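PDB 3GFV: petrobactin-binding protein YclQ from Bacillus subtilis subsp. subtilis str. 168, which binds petrobactin, with or without its iron, and the precursor 3,4-dihydroxybenzoic acid, delivering ferric-petrobactin to the YclNOP importer. Local coordinates for residues S82-P86 and A103-E107. Residues are numbered along the deposited sequence; the frame is centred on the assembly and turned at random.
Sequences SLKEP and ARQSE. With PO4 (phosphate ion), chain C.
Gln105 reaches across to the backbone of Leu83, its amide NE2 donating to Leu83 O over 2.9 Å in a nearly straight bond (161° at the hydrogen). The side chain bends at its second torsion (chi2 83°), which swings the amide round to the carbonyl, and Leu83 O lies close to the plane of the Gln105 amide. Glutamine suits this buried place because it has a donor for one loop and an acceptor for its own: OE1 takes the backbone N of Ser102, so both ends of the amide are held and its rotation is fixed. A water lies 2.7 Å from Arg104 O and a longer 3.2 Å from Leu83 O, placed to bridge the loops.

Beside this bond the Leu83 side chain runs at a slant to that of Arg104. Leu83 CB packs on Arg104 CD at 3.9 Å, while the CD2 methyl lies against Gln105 NE2. Here the leucine supplies bulk without polarity, and the arginine its aliphatic stem, stretched from CG to NE. Beyond that stem the guanidinium turns an edge to a phosphate ion, probably from the crystallisation liquor: NE and NH2 both make weak bonds to O2, which lies in the guanidinium plane. NH2 also donates to Tyr275 O, and the group has a cation-pi contact with Tyr275. The long, extended chain of Lys84 carries its ammonium out from the exposed loop, and NZ donates to the same O2 at 2.7 Å.

Both loops follow strands of the parallel sheet, after 78-79 and 98-101, in a periplasmic binding protein fold. Within the first, Ser82 OG accepts from Glu85 N in an ST motif. The contact thus grades from a buried amide grip to a more exposed cationic margin, where the anion probably offsets the charges of Lys84 and Arg104.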
loop_
_atom_site.group_PDB
_atom_site.type_symbol
_atom_site.label_atom_id
_atom_site.label_comp_id
_atom_site.label_asym_id
_atom_site.label_seq_id
_atom_site.Cartn_x
_atom_site.Cartn_y
_atom_site.Cartn_z
ATOM N N SER A 82 12.049 6.114 -10.900
ATOM C CA SER A 82 10.765 6.318 -10.243
ATOM C C SER A 82 9.871 5.120 -10.481
ATOM O O SER A 82 10.184 4.241 -11.296
ATOM C CB SER A 82 10.089 7.591 -10.766
ATOM O OG SER A 82 9.542 7.369 -12.042
ATOM N N LEU A 83 8.749 5.091 -9.766
ATOM C CA LEU A 83 7.870 3.936 -9.812
ATOM C C LEU A 83 7.302 3.786 -11.213
ATOM O O LEU A 83 7.105 2.668 -11.682
ATOM C CB LEU A 83 6.737 4.085 -8.802
ATOM C CG LEU A 83 7.194 3.955 -7.348
ATOM C CD1 LEU A 83 6.062 4.377 -6.427
ATOM C CD2 LEU A 83 7.581 2.519 -7.077
ATOM N N LYS A 84 7.035 4.916 -11.872
ATOM C CA LYS A 84 6.426 4.883 -13.196
ATOM C C LYS A 84 7.456 4.984 -14.321
ATOM O O LYS A 84 7.154 4.669 -15.464
ATOM C CB LYS A 84 5.351 5.968 -13.346
ATOM C CG LYS A 84 4.108 5.631 -12.542
ATOM C CD LYS A 84 3.053 6.713 -12.655
ATOM C CE LYS A 84 1.934 6.473 -11.648
ATOM N NZ LYS A 84 0.906 7.563 -11.671
ATOM N N GLU A 85 8.672 5.404 -13.994
ATOM C CA GLU A 85 9.715 5.537 -15.004
ATOM C C GLU A 85 10.995 4.828 -14.535
ATOM O O GLU A 85 11.920 5.489 -14.063
ATOM C CB GLU A 85 9.987 7.028 -15.302
ATOM C CG GLU A 85 8.717 7.796 -15.708
ATOM C CD GLU A 85 8.850 9.335 -15.769
ATOM O OE1 GLU A 85 9.958 9.907 -15.662
ATOM O OE2 GLU A 85 7.807 9.994 -15.937
ATOM N N PRO A 86 11.055 3.489 -14.674
ATOM C CA PRO A 86 12.278 2.800 -14.263
ATOM C C PRO A 86 13.465 3.195 -15.127
ATOM O O PRO A 86 13.338 3.410 -16.342
ATOM C CB PRO A 86 11.940 1.311 -14.480
ATOM C CG PRO A 86 10.430 1.258 -14.441
ATOM C CD PRO A 86 10.010 2.541 -15.104
ATOM N N ALA A 103 2.133 -3.339 -9.433
ATOM C CA ALA A 103 1.169 -2.918 -10.438
ATOM C C ALA A 103 1.682 -1.811 -11.377
ATOM O O ALA A 103 1.411 -1.839 -12.576
ATOM C CB ALA A 103 -0.133 -2.501 -9.756
ATOM N N ARG A 104 2.423 -0.851 -10.838
ATOM C CA ARG A 104 2.860 0.286 -11.639
ATOM C C ARG A 104 3.882 -0.077 -12.723
ATOM O O ARG A 104 4.111 0.724 -13.641
ATOM C CB ARG A 104 3.412 1.398 -10.747
ATOM C CG ARG A 104 2.333 2.099 -9.900
ATOM C CD ARG A 104 2.961 3.155 -9.008
ATOM N NE ARG A 104 1.962 4.035 -8.410
ATOM C CZ ARG A 104 1.590 4.011 -7.131
ATOM N NH1 ARG A 104 2.126 3.143 -6.282
ATOM N NH2 ARG A 104 0.675 4.867 -6.700
ATOM N N GLN A 105 4.494 -1.266 -12.625
ATOM C CA GLN A 105 5.432 -1.712 -13.656
ATOM C C GLN A 105 4.943 -2.965 -14.393
ATOM O O GLN A 105 5.716 -3.631 -15.095
ATOM C CB GLN A 105 6.829 -2.004 -13.060
ATOM C CG GLN A 105 7.414 -0.901 -12.192
ATOM C CD GLN A 105 6.902 -0.938 -10.758
ATOM O OE1 GLN A 105 6.545 -1.999 -10.231
ATOM N NE2 GLN A 105 6.845 0.234 -10.119
ATOM N N SER A 106 3.657 -3.270 -14.237
ATOM C CA SER A 106 3.055 -4.508 -14.762
ATOM C C SER A 106 3.351 -4.747 -16.239
ATOM O O SER A 106 3.693 -5.859 -16.656
ATOM C CB SER A 106 1.534 -4.477 -14.572
ATOM O OG SER A 106 1.181 -4.905 -13.272
ATOM N N GLU A 107 3.226 -3.692 -17.032
ATOM C CA GLU A 107 3.470 -3.794 -18.459
ATOM C C GLU A 107 4.927 -3.929 -18.869
ATOM O O GLU A 107 5.213 -4.153 -20.041
ATOM C CB GLU A 107 2.873 -2.583 -19.181
ATOM C CG GLU A 107 1.622 -2.895 -19.957
ATOM C CD GLU A 107 1.300 -1.784 -20.936
ATOM O OE1 GLU A 107 1.494 -1.982 -22.154
ATOM O OE2 GLU A 107 0.894 -0.704 -20.471
HETATM P P PO4 C . -1.206 5.447 -10.146
HETATM O O1 PO4 C . -1.667 4.457 -9.101
HETATM O O2 PO4 C . -0.144 6.345 -9.556
HETATM O O3 PO4 C . -0.647 4.696 -11.336
HETATM O O4 PO4 C . -2.385 6.285 -10.582
HETATM O O HOH W 1 6.443 1.624 -14.605
#